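Side-chain contacts in aminoglycoside phosphotransferase (Mycobacterium smegmatis, PDB 6EF6), which phosphorylates (S)-1-amino-2-propanol, serving as the kinase of an aminoacetone utilization microcompartment: residues Q33-Y38 with A44-L49; I67-R72 with S83-L88; H79-E84 with H125-E130; T98-V103 with I251-C256. One frame throughout, in Å; residues are numbered along the deposited sequence.

Contact 1: residues Q33-Y38 with A44-L49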
# COMPACT_ATOMS: atom_id res chain seq x y z
N GLN A 33 -18.36 -10.49 -16.47
CA GLN A 33 -19.61 -10.67 -15.74
C GLN A 33 -20.01 -9.39 -15.05
O GLN A 33 -21.20 -9.03 -15.03
CB GLN A 33 -19.46 -11.76 -14.68
CG GLN A 33 -19.26 -13.17 -15.22
CD GLN A 33 -19.18 -14.20 -14.10
OE1 GLN A 33 -20.10 -14.31 -13.29
NE2 GLN A 33 -18.07 -14.93 -14.05
N ALA A 34 -19.05 -8.70 -14.44
CA ALA A 34 -19.37 -7.51 -13.66
C ALA A 34 -19.91 -6.39 -14.53
O ALA A 34 -20.70 -5.56 -14.06
CB ALA A 34 -18.13 -7.03 -12.89
N LEU A 35 -19.48 -6.32 -15.79
CA LEU A 35 -19.94 -5.25 -16.67
C LEU A 35 -21.45 -5.22 -16.79
O LEU A 35 -22.03 -4.15 -16.99
CB LEU A 35 -19.30 -5.38 -18.06
CG LEU A 35 -17.80 -5.08 -18.10
CD1 LEU A 35 -17.29 -5.26 -19.51
CD2 LEU A 35 -17.48 -3.68 -17.59
N THR A 36 -22.12 -6.36 -16.68
CA THR A 36 -23.56 -6.31 -16.86
C THR A 36 -24.24 -5.52 -15.75
O THR A 36 -25.41 -5.15 -15.90
CB THR A 36 -24.17 -7.71 -16.96
OG1 THR A 36 -24.05 -8.36 -15.69
CG2 THR A 36 -23.46 -8.53 -17.99
N HIS A 37 -23.55 -5.27 -14.64
CA HIS A 37 -24.13 -4.54 -13.52
C HIS A 37 -23.94 -3.03 -13.61
O HIS A 37 -24.41 -2.31 -12.74
CB HIS A 37 -23.57 -5.07 -12.20
CG HIS A 37 -24.00 -6.47 -11.93
ND1 HIS A 37 -23.35 -7.56 -12.46
CD2 HIS A 37 -25.06 -6.96 -11.24
CE1 HIS A 37 -23.98 -8.66 -12.10
NE2 HIS A 37 -25.03 -8.32 -11.36
N TYR A 38 -23.32 -2.54 -14.66
CA TYR A 38 -23.03 -1.14 -14.84
C TYR A 38 -23.58 -0.68 -16.18
O TYR A 38 -23.88 -1.49 -17.07
CB TYR A 38 -21.51 -0.91 -14.77
CG TYR A 38 -20.94 -1.28 -13.41
CD1 TYR A 38 -20.97 -0.38 -12.33
CD2 TYR A 38 -20.33 -2.51 -13.20
CE1 TYR A 38 -20.43 -0.71 -11.10
CE2 TYR A 38 -19.78 -2.84 -11.96
CZ TYR A 38 -19.82 -1.92 -10.92
OH TYR A 38 -19.26 -2.24 -9.70
N ALA A 44 -17.87 -3.71 -23.69
CA ALA A 44 -16.79 -2.75 -23.57
C ALA A 44 -15.46 -3.48 -23.61
O ALA A 44 -15.35 -4.64 -23.20
CB ALA A 44 -16.89 -1.97 -22.26
N SER A 45 -14.43 -2.81 -24.10
CA SER A 45 -13.11 -3.41 -24.10
C SER A 45 -12.52 -3.31 -22.70
O SER A 45 -12.81 -2.39 -21.93
CB SER A 45 -12.19 -2.72 -25.10
OG SER A 45 -12.04 -1.35 -24.80
N LEU A 46 -11.71 -4.31 -22.36
CA LEU A 46 -11.00 -4.38 -21.09
C LEU A 46 -9.51 -4.52 -21.35
O LEU A 46 -9.10 -5.34 -22.17
CB LEU A 46 -11.47 -5.59 -20.29
CG LEU A 46 -12.93 -5.57 -19.85
CD1 LEU A 46 -13.33 -6.95 -19.31
CD2 LEU A 46 -13.15 -4.49 -18.79
N ARG A 47 -8.72 -3.73 -20.65
CA ARG A 47 -7.26 -3.74 -20.75
C ARG A 47 -6.73 -3.92 -19.33
O ARG A 47 -7.00 -3.08 -18.45
CB ARG A 47 -6.77 -2.39 -21.30
CG ARG A 47 -5.27 -2.16 -21.26
CD ARG A 47 -4.58 -2.99 -22.31
NE ARG A 47 -5.15 -2.71 -23.62
CZ ARG A 47 -5.01 -3.50 -24.68
NH1 ARG A 47 -4.32 -4.63 -24.59
NH2 ARG A 47 -5.58 -3.15 -25.83
N LEU A 48 -5.98 -4.99 -19.10
CA LEU A 48 -5.39 -5.20 -17.77
C LEU A 48 -4.31 -4.17 -17.48
O LEU A 48 -3.35 -4.03 -18.25
CB LEU A 48 -4.79 -6.61 -17.67
CG LEU A 48 -4.24 -6.94 -16.27
CD1 LEU A 48 -5.37 -6.94 -15.23
CD2 LEU A 48 -3.46 -8.28 -16.30
N LEU A 49 -4.44 -3.46 -16.36
CA LEU A 49 -3.48 -2.43 -15.96
C LEU A 49 -2.44 -3.00 -14.99
O LEU A 49 -2.69 -3.98 -14.28
CB LEU A 49 -4.22 -1.25 -15.32
CG LEU A 49 -5.23 -0.55 -16.23
CD1 LEU A 49 -5.85 0.64 -15.51
CD2 LEU A 49 -4.59 -0.11 -17.56
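Leu-35 of helix 28-35 meets Ala-44 and Leu-46 with one methyl, CD1. That methyl lies 4.3 Å from CB of Ala-44 and 4.2 Å from O of the same residue, while CD2 of Leu-46 also stands 4.3 Å from Leu-35 CD1. The touching side-chain groups are a branch tip of one leucine, a branch tip of another and the short methyl of an alanine, at loose van der Waals distances. CD1 reaches this place because the Leu-35 chain is drawn out beyond CG, with CD1 trans to CA (chi2 179°). Its other methyl, CD2, turns to Leu-68 in the middle of the sheet.

The next shell sets both sides. Leu-35 opens a type I beta turn that runs to Tyr-38, and just beside it OG1 of Thr-36 bonds back to O of Gln-33 at 3.0 Å, a carbonyl that also accepts from the Thr-36 backbone N. Ala-44 and Leu-46 both rest on Val-59 of strand 55-61, and Leu-46 further touches Ala-31 and Gln-32 of the helix. Strand 45-48 forms one border of the five-stranded antiparallel sheet of the kinase-like N-terminal lobe. The side chains meet through methyls alone, with the Ala-44 carbonyl oxygen also at van der Waals distance; this is consistent with a small contact held by dispersion and burial of hydrocarbon, with little directional restraint.

Contact 2: residues I67-R72 with S83-L88. With BEZ (benzoic acid), chain B.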
# COMPACT_ATOMS: atom_id res chain seq x y z
N ILE A 67 -12.48 2.47 -14.64
CA ILE A 67 -11.58 1.48 -14.07
C ILE A 67 -12.35 0.45 -13.26
O ILE A 67 -13.13 0.81 -12.36
CB ILE A 67 -10.49 2.15 -13.22
CG1 ILE A 67 -9.58 2.97 -14.16
CG2 ILE A 67 -9.70 1.10 -12.48
CD1 ILE A 67 -8.67 3.92 -13.44
N LEU A 68 -12.12 -0.82 -13.54
CA LEU A 68 -12.79 -1.89 -12.81
C LEU A 68 -11.77 -2.68 -11.99
O LEU A 68 -10.80 -3.21 -12.54
CB LEU A 68 -13.52 -2.81 -13.80
CG LEU A 68 -14.49 -3.80 -13.22
CD1 LEU A 68 -15.70 -3.11 -12.65
CD2 LEU A 68 -14.92 -4.77 -14.33
N ARG A 69 -11.97 -2.76 -10.67
CA ARG A 69 -11.09 -3.49 -9.77
C ARG A 69 -11.74 -4.81 -9.34
O ARG A 69 -12.78 -4.80 -8.67
CB ARG A 69 -10.79 -2.64 -8.54
CG ARG A 69 -9.91 -3.31 -7.50
CD ARG A 69 -9.62 -2.33 -6.36
NE ARG A 69 -10.75 -2.20 -5.47
CZ ARG A 69 -10.75 -1.43 -4.39
NH1 ARG A 69 -9.70 -0.64 -4.10
NH2 ARG A 69 -11.79 -1.46 -3.59
N VAL A 70 -11.13 -5.94 -9.70
CA VAL A 70 -11.61 -7.26 -9.30
C VAL A 70 -10.78 -7.73 -8.10
O VAL A 70 -9.59 -7.99 -8.22
CB VAL A 70 -11.54 -8.26 -10.45
CG1 VAL A 70 -11.99 -9.67 -10.00
CG2 VAL A 70 -12.40 -7.82 -11.63
N HIS A 71 -11.41 -7.86 -6.93
CA HIS A 71 -10.67 -8.19 -5.72
C HIS A 71 -10.22 -9.64 -5.73
O HIS A 71 -10.96 -10.55 -6.12
CB HIS A 71 -11.54 -7.94 -4.50
CG HIS A 71 -11.72 -6.50 -4.18
ND1 HIS A 71 -10.94 -5.86 -3.23
CD2 HIS A 71 -12.55 -5.56 -4.68
CE1 HIS A 71 -11.29 -4.59 -3.18
NE2 HIS A 71 -12.28 -4.38 -4.04
N ARG A 72 -8.97 -9.86 -5.33
CA ARG A 72 -8.52 -11.22 -5.24
C ARG A 72 -9.30 -11.98 -4.18
O ARG A 72 -9.98 -11.41 -3.32
CB ARG A 72 -7.01 -11.28 -5.05
CG ARG A 72 -6.52 -10.68 -3.79
CD ARG A 72 -5.01 -10.77 -3.81
NE ARG A 72 -4.41 -10.39 -2.55
CZ ARG A 72 -4.14 -9.14 -2.20
NH1 ARG A 72 -3.58 -8.89 -1.03
NH2 ARG A 72 -4.43 -8.14 -3.02
N SER A 83 -15.90 -0.20 4.03
CA SER A 83 -15.20 0.73 4.91
C SER A 83 -14.10 1.50 4.18
O SER A 83 -13.91 2.70 4.43
CB SER A 83 -14.67 -0.02 6.13
OG SER A 83 -15.75 -0.42 6.97
N GLU A 84 -13.34 0.85 3.29
CA GLU A 84 -12.38 1.57 2.46
C GLU A 84 -13.10 2.65 1.69
O GLU A 84 -12.65 3.79 1.63
CB GLU A 84 -11.72 0.60 1.46
CG GLU A 84 -10.82 1.31 0.42
CD GLU A 84 -10.63 0.52 -0.89
OE1 GLU A 84 -11.12 -0.62 -0.99
OE2 GLU A 84 -9.99 1.07 -1.82
N LEU A 85 -14.21 2.28 1.04
CA LEU A 85 -14.96 3.23 0.22
C LEU A 85 -15.53 4.38 1.05
O LEU A 85 -15.60 5.50 0.56
CB LEU A 85 -16.05 2.51 -0.60
CG LEU A 85 -15.54 1.35 -1.51
CD1 LEU A 85 -16.68 0.82 -2.34
CD2 LEU A 85 -14.35 1.72 -2.37
N ASP A 86 -15.89 4.13 2.31
CA ASP A 86 -16.32 5.23 3.19
C ASP A 86 -15.18 6.20 3.46
O ASP A 86 -15.39 7.42 3.50
CB ASP A 86 -16.82 4.66 4.51
CG ASP A 86 -18.21 4.00 4.40
OD1 ASP A 86 -18.93 4.28 3.41
OD2 ASP A 86 -18.52 3.19 5.29
N TRP A 87 -13.93 5.71 3.61
CA TRP A 87 -12.83 6.65 3.75
C TRP A 87 -12.63 7.44 2.47
O TRP A 87 -12.39 8.66 2.51
CB TRP A 87 -11.54 5.94 4.17
CG TRP A 87 -10.46 6.86 4.64
CD1 TRP A 87 -10.60 8.13 5.09
CD2 TRP A 87 -9.04 6.60 4.72
NE1 TRP A 87 -9.40 8.68 5.43
CE2 TRP A 87 -8.40 7.76 5.20
CE3 TRP A 87 -8.26 5.50 4.40
CZ2 TRP A 87 -7.05 7.84 5.43
CZ3 TRP A 87 -6.90 5.59 4.59
CH2 TRP A 87 -6.29 6.76 5.09
N LEU A 88 -12.69 6.77 1.31
CA LEU A 88 -12.54 7.51 0.06
C LEU A 88 -13.58 8.60 -0.05
O LEU A 88 -13.26 9.72 -0.48
CB LEU A 88 -12.64 6.59 -1.17
CG LEU A 88 -11.66 5.46 -1.31
CD1 LEU A 88 -11.89 4.70 -2.63
CD2 LEU A 88 -10.23 5.96 -1.23
C BEZ B . -7.46 0.48 -7.05
O1 BEZ B . -7.95 0.72 -5.95
O2 BEZ B . -6.89 -0.64 -7.24
C1 BEZ B . -7.54 1.52 -8.11
C2 BEZ B . -6.69 1.48 -9.20
C3 BEZ B . -6.79 2.46 -10.18
C4 BEZ B . -7.73 3.47 -10.06
C5 BEZ B . -8.59 3.50 -8.97
C6 BEZ B . -8.48 2.53 -7.99
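Arg-69 of strand 64-70 and Glu-84 of helix 78-94 approach from opposite directions and close a two-pronged salt bridge. The guanidinium presents its outer end: NH1 reaches OE2 of Glu-84 at 2.9 Å, almost straight and in the guanidinium plane, using the syn lone pair of that oxygen. NH2 reaches OE1 of Glu-84 at 2.8 Å, but the bond is more bent (146° at the hydrogen), in keeping with the 34° between the two planes.

The conformations explain the meeting. Arg-69 runs out extended through its first two torsions and then kinks at chi3 (76°), which swings the guanidinium to the carboxylate. Glu-84 answers with an extended chain, its CG trans to the backbone N. Leu-85 CD2 lies obliquely 4.3 Å from Arg-69 NH2. The CG of Arg-69 leans over one face of the His-71 ring, near its rim, and Arg-69 NH2 stands at the ring edge, 3.0 Å from His-71 NE2.

NH1 of Arg-69 does double duty, donating also to O1 of the bound benzoic acid at 2.9 Å; Ile-67 meets the ligand's other end, CD1 to C4 at 3.5 Å. The pairing probably corresponds to the lysine-glutamate bridge between the third strand and helix C of protein kinases, here with an arginine. One guanidinium thus serves two carboxyl groups, and the two-point grip of Glu-84 probably helps to hold it so that NH1 faces the benzoic acid.

Contact 3: residues H79-E84 with H125-E130. With BEZ (benzoic acid), chain B.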
# COMPACT_ATOMS: atom_id res chain seq x y z
N HIS A 79 -17.97 -5.97 3.77
CA HIS A 79 -18.08 -4.84 4.68
C HIS A 79 -16.76 -4.12 4.86
O HIS A 79 -16.73 -2.90 5.05
CB HIS A 79 -18.67 -5.29 6.03
CG HIS A 79 -17.68 -5.95 6.94
ND1 HIS A 79 -17.44 -7.31 6.92
CD2 HIS A 79 -16.86 -5.44 7.89
CE1 HIS A 79 -16.52 -7.60 7.83
NE2 HIS A 79 -16.16 -6.48 8.43
N GLU A 80 -15.64 -4.86 4.79
CA GLU A 80 -14.32 -4.24 4.86
C GLU A 80 -14.07 -3.36 3.65
O GLU A 80 -13.55 -2.26 3.79
CB GLU A 80 -13.25 -5.33 4.90
CG GLU A 80 -13.22 -6.22 6.11
CD GLU A 80 -12.19 -7.34 5.90
OE1 GLU A 80 -12.59 -8.42 5.44
OE2 GLU A 80 -10.97 -7.11 6.14
N ILE A 81 -14.44 -3.84 2.46
CA ILE A 81 -14.30 -3.02 1.26
C ILE A 81 -15.17 -1.78 1.37
O ILE A 81 -14.73 -0.67 1.06
CB ILE A 81 -14.61 -3.86 -0.00
CG1 ILE A 81 -13.68 -5.10 -0.11
CG2 ILE A 81 -14.47 -2.98 -1.25
CD1 ILE A 81 -14.02 -6.10 -1.25
N GLU A 82 -16.40 -1.95 1.86
CA GLU A 82 -17.27 -0.79 2.07
C GLU A 82 -16.63 0.24 2.99
O GLU A 82 -16.77 1.44 2.76
CB GLU A 82 -18.62 -1.22 2.63
CG GLU A 82 -19.44 -2.01 1.61
CD GLU A 82 -20.67 -2.64 2.23
OE1 GLU A 82 -20.81 -2.58 3.47
OE2 GLU A 82 -21.48 -3.19 1.47
N SER A 83 -15.90 -0.20 4.03
CA SER A 83 -15.20 0.73 4.91
C SER A 83 -14.10 1.50 4.18
O SER A 83 -13.91 2.70 4.43
CB SER A 83 -14.67 -0.02 6.13
OG SER A 83 -15.75 -0.42 6.97
N GLU A 84 -13.34 0.85 3.29
CA GLU A 84 -12.38 1.57 2.46
C GLU A 84 -13.10 2.65 1.69
O GLU A 84 -12.65 3.79 1.63
CB GLU A 84 -11.72 0.60 1.46
CG GLU A 84 -10.82 1.31 0.42
CD GLU A 84 -10.63 0.52 -0.89
OE1 GLU A 84 -11.12 -0.62 -0.99
OE2 GLU A 84 -9.99 1.07 -1.82
N HIS A 125 -15.60 -10.02 -5.29
CA HIS A 125 -16.07 -8.65 -5.15
C HIS A 125 -15.38 -7.74 -6.16
O HIS A 125 -14.20 -7.92 -6.49
CB HIS A 125 -15.84 -8.17 -3.71
CG HIS A 125 -16.22 -9.19 -2.68
ND1 HIS A 125 -17.48 -9.73 -2.60
CD2 HIS A 125 -15.48 -9.80 -1.72
CE1 HIS A 125 -17.51 -10.63 -1.63
NE2 HIS A 125 -16.32 -10.68 -1.07
N VAL A 126 -16.14 -6.78 -6.66
CA VAL A 126 -15.71 -5.87 -7.71
C VAL A 126 -16.11 -4.45 -7.31
O VAL A 126 -17.19 -4.24 -6.78
CB VAL A 126 -16.36 -6.30 -9.05
CG1 VAL A 126 -15.91 -5.40 -10.14
CG2 VAL A 126 -15.99 -7.76 -9.37
N VAL A 127 -15.23 -3.48 -7.56
CA VAL A 127 -15.56 -2.07 -7.42
C VAL A 127 -15.20 -1.35 -8.72
O VAL A 127 -14.15 -1.62 -9.32
CB VAL A 127 -14.88 -1.41 -6.19
CG1 VAL A 127 -15.33 0.03 -6.08
CG2 VAL A 127 -15.18 -2.17 -4.94
N HIS A 128 -16.08 -0.46 -9.18
CA HIS A 128 -15.91 0.32 -10.40
C HIS A 128 -15.58 1.75 -10.02
O HIS A 128 -16.24 2.32 -9.14
CB HIS A 128 -17.20 0.25 -11.21
CG HIS A 128 -17.09 0.69 -12.63
ND1 HIS A 128 -18.18 0.65 -13.48
CD2 HIS A 128 -16.05 1.14 -13.38
CE1 HIS A 128 -17.82 1.07 -14.68
NE2 HIS A 128 -16.54 1.36 -14.65
N PHE A 129 -14.55 2.33 -10.63
CA PHE A 129 -14.14 3.70 -10.35
C PHE A 129 -14.15 4.54 -11.63
O PHE A 129 -13.97 4.02 -12.73
CB PHE A 129 -12.70 3.72 -9.79
CG PHE A 129 -12.53 3.00 -8.47
CD1 PHE A 129 -12.91 3.61 -7.28
CD2 PHE A 129 -11.97 1.73 -8.42
CE1 PHE A 129 -12.73 2.96 -6.05
CE2 PHE A 129 -11.80 1.05 -7.22
CZ PHE A 129 -12.15 1.68 -6.02
N GLU A 130 -14.28 5.87 -11.46
CA GLU A 130 -14.14 6.77 -12.59
C GLU A 130 -12.70 6.75 -13.08
O GLU A 130 -11.77 6.39 -12.34
CB GLU A 130 -14.57 8.19 -12.22
CG GLU A 130 -16.03 8.30 -11.81
CD GLU A 130 -16.53 9.72 -11.64
OE1 GLU A 130 -15.72 10.67 -11.71
OE2 GLU A 130 -17.75 9.89 -11.42
C BEZ B . -7.46 0.48 -7.05
O1 BEZ B . -7.95 0.72 -5.95
O2 BEZ B . -6.89 -0.64 -7.24
C1 BEZ B . -7.54 1.52 -8.11
C2 BEZ B . -6.69 1.48 -9.20
C3 BEZ B . -6.79 2.46 -10.18
C4 BEZ B . -7.73 3.47 -10.06
C5 BEZ B . -8.59 3.50 -8.97
C6 BEZ B . -8.48 2.53 -7.99
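Ile-81 of helix 78-94 reaches across to His-125 and Val-127 on strand 124-130. At CB the chain divides. The CG2 branch, trans to the backbone N, meets CG2 of Val-127 at 3.8 Å, the two side chains lying alongside each other and pointing opposite ways. The longer branch runs through CG1, which continues extended (chi2 173°) and delivers CD1 to the other residue: this terminal methyl touches CB of His-125 at 3.7 Å and comes within 4.0 Å of its ring atom CD2, at a slant to the imidazole. The polar side of that ring is engaged separately, ND1 of His-125 being hydrogen-bonded to Thr-113.

Val-127 carries the contact onward. Its CG1 sits over one face of the Phe-129 ring, toward the rim and 3.6 Å above the plane, while the opposite face receives C6 of benzoic acid near its rim, 3.6 Å from Phe-129 CD2. Side chains alternate along the strand: His-125, Val-127 and Phe-129 face helix 78-94, whereas Val-126 turns to Ile-30 and Ala-34 of helix 28-35. Strand 124-130, between strands 64-70 and 112-114, is thus clasped by one helix on each side of the sheet.

Contact 4: residues T98-V103 with I251-C256. With NA (sodium ion), chain D; BEZ (benzoic acid), chain B.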
# COMPACT_ATOMS: atom_id res chain seq x y z
N THR A 98 -6.56 14.07 -3.72
CA THR A 98 -7.39 13.54 -4.79
C THR A 98 -7.38 12.01 -4.71
O THR A 98 -6.31 11.40 -4.68
CB THR A 98 -6.84 14.00 -6.13
OG1 THR A 98 -6.75 15.44 -6.14
CG2 THR A 98 -7.71 13.52 -7.25
N VAL A 99 -8.57 11.40 -4.70
CA VAL A 99 -8.72 9.95 -4.59
C VAL A 99 -9.70 9.44 -5.64
O VAL A 99 -10.38 10.24 -6.26
CB VAL A 99 -9.16 9.55 -3.17
CG1 VAL A 99 -8.17 10.01 -2.12
CG2 VAL A 99 -10.54 10.08 -2.81
N PRO A 100 -9.85 8.13 -5.81
CA PRO A 100 -10.82 7.64 -6.80
C PRO A 100 -12.25 7.90 -6.39
O PRO A 100 -12.58 7.95 -5.20
CB PRO A 100 -10.55 6.13 -6.84
CG PRO A 100 -9.13 5.97 -6.24
CD PRO A 100 -9.12 7.02 -5.18
N THR A 101 -13.11 8.02 -7.40
CA THR A 101 -14.55 8.16 -7.23
C THR A 101 -15.25 6.87 -7.64
O THR A 101 -15.08 6.40 -8.77
CB THR A 101 -15.10 9.29 -8.10
OG1 THR A 101 -14.49 10.54 -7.71
CG2 THR A 101 -16.59 9.42 -7.92
N VAL A 102 -16.05 6.32 -6.74
CA VAL A 102 -16.73 5.08 -7.02
C VAL A 102 -17.86 5.32 -8.03
O VAL A 102 -18.58 6.33 -7.96
CB VAL A 102 -17.26 4.48 -5.70
CG1 VAL A 102 -18.19 3.30 -6.00
CG2 VAL A 102 -16.13 4.04 -4.83
N VAL A 103 -18.01 4.40 -8.97
CA VAL A 103 -19.16 4.37 -9.89
C VAL A 103 -20.15 3.35 -9.35
O VAL A 103 -19.84 2.15 -9.36
CB VAL A 103 -18.71 3.99 -11.31
CG1 VAL A 103 -19.92 3.79 -12.25
CG2 VAL A 103 -17.80 5.03 -11.85
N ILE A 251 -4.23 6.01 -5.40
CA ILE A 251 -5.05 4.86 -5.74
C ILE A 251 -4.72 3.71 -4.78
O ILE A 251 -3.80 3.78 -3.95
CB ILE A 251 -4.86 4.44 -7.22
CG1 ILE A 251 -3.45 3.95 -7.48
CG2 ILE A 251 -5.24 5.59 -8.15
CD1 ILE A 251 -3.33 3.06 -8.71
N ASP A 252 -5.46 2.61 -4.92
CA ASP A 252 -5.13 1.34 -4.27
C ASP A 252 -5.06 1.47 -2.76
O ASP A 252 -4.06 1.15 -2.12
CB ASP A 252 -3.82 0.76 -4.83
CG ASP A 252 -3.59 -0.68 -4.38
OD1 ASP A 252 -4.52 -1.28 -3.81
OD2 ASP A 252 -2.47 -1.20 -4.60
N PHE A 253 -6.22 1.84 -2.20
CA PHE A 253 -6.45 1.84 -0.75
C PHE A 253 -6.75 0.43 -0.20
O PHE A 253 -7.24 0.29 0.92
CB PHE A 253 -7.57 2.85 -0.36
CG PHE A 253 -7.16 4.28 -0.36
CD1 PHE A 253 -6.97 4.99 -1.56
CD2 PHE A 253 -7.10 5.00 0.83
CE1 PHE A 253 -6.65 6.33 -1.55
CE2 PHE A 253 -6.76 6.34 0.81
CZ PHE A 253 -6.54 7.02 -0.35
N ASP A 254 -6.53 -0.63 -0.99
CA ASP A 254 -7.03 -1.93 -0.58
C ASP A 254 -6.30 -2.52 0.63
O ASP A 254 -6.83 -3.47 1.21
CB ASP A 254 -6.94 -2.90 -1.76
CG ASP A 254 -7.68 -4.23 -1.51
OD1 ASP A 254 -8.88 -4.24 -1.15
OD2 ASP A 254 -7.05 -5.31 -1.70
N ASP A 255 -5.13 -2.04 0.99
CA ASP A 255 -4.43 -2.46 2.22
C ASP A 255 -4.71 -1.53 3.38
O ASP A 255 -4.10 -1.66 4.43
CB ASP A 255 -2.92 -2.64 2.04
CG ASP A 255 -2.53 -3.91 1.35
OD1 ASP A 255 -3.35 -4.83 1.26
OD2 ASP A 255 -1.36 -3.91 0.86
N CYS A 256 -5.61 -0.57 3.24
CA CYS A 256 -5.74 0.41 4.31
C CYS A 256 -6.27 -0.24 5.58
O CYS A 256 -6.96 -1.25 5.58
CB CYS A 256 -6.62 1.59 3.88
SG CYS A 256 -8.43 1.35 3.87
NA NA D . -1.39 -2.73 -2.80
C BEZ B . -7.46 0.48 -7.05
O1 BEZ B . -7.95 0.72 -5.95
O2 BEZ B . -6.89 -0.64 -7.24
C1 BEZ B . -7.54 1.52 -8.11
C2 BEZ B . -6.69 1.48 -9.20
C3 BEZ B . -6.79 2.46 -10.18
C4 BEZ B . -7.73 3.47 -10.06
C5 BEZ B . -8.59 3.50 -8.97
C6 BEZ B . -8.48 2.53 -7.99
O HOH W 1 -2.95 -1.98 -1.42
O HOH W 2 -3.22 -3.96 -3.93
O HOH W 3 -0.81 -4.35 -1.73
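The ring of Phe-253 takes Val-99 and Pro-100 at a slant: CG1 of Val-99 approaches CZ of Phe-253 to 3.8 Å, and CD of Pro-100 lies 4.4 Å from Phe-253 CE1. This phenylalanine belongs to the sequence Asp-252, Phe-253, Asp-254, which probably corresponds to the Asp-Phe-Gly motif of protein kinases; tucked against the helix that bears the bridging glutamate, it resembles the inward state of that motif. The valine and phenylalanine side chains cross at about a right angle. Trp-87 and His-229 meet the same ring edge-to-face. From helix 78-94, Leu-88 CD2 touches the ring at CD1, and Glu-84 OE2 lies against Phe-253 CB.

A second flat group is the benzoic acid ring. Ile-251 lies over one face, its CB close to above the ring centre and its CD1 3.7 Å from C2 of the ligand, while the opposite face is met off-centre by CG2 of Ile-67. Pro-100 CG comes in near the rim, 3.7 Å from ligand C5, and 4.4 Å from CG2 of Ile-251. That last methyl is trans to its carbonyl carbon, which puts CG1 in the crowded position between N and C (chi1 65°). The ligand carboxyl end also receives a weak, bent bond from Asp-252 N.

Beyond the ligand, the Asp-252 carboxylate turns to a sodium ion, shared with Asp-231 and three waters. One of these waters donates to OD1 of Asp-252 and a second lies within bonding distance of it, whereas the metal itself is bound by Asp-252 OD2 at 2.6 Å.

Contacts 2, 3 and 4 are buried and crowd round benzoic acid; contact 1 lies further out, at the partly exposed border of the same sheet that contacts 2 and 3 use. Contacts 2 and 3 share helix 78-94 and engage adjacent strands. Contact 4 joins two loops distant in sequence, and its phenylalanine packs on Glu-84 and Leu-88, tying it to contact 2. Backbone pairing of 98-103 with 125-130 does likewise for contact 3. Only contact 2 is ionic between its segments; contacts 1, 3 and 4 meet through hydrocarbon, contact 4 adding polar groups through the ligand and the sodium ion. Leu-68, against Leu-35, and His-128, against Tyr-38, connect the periphery to this interior.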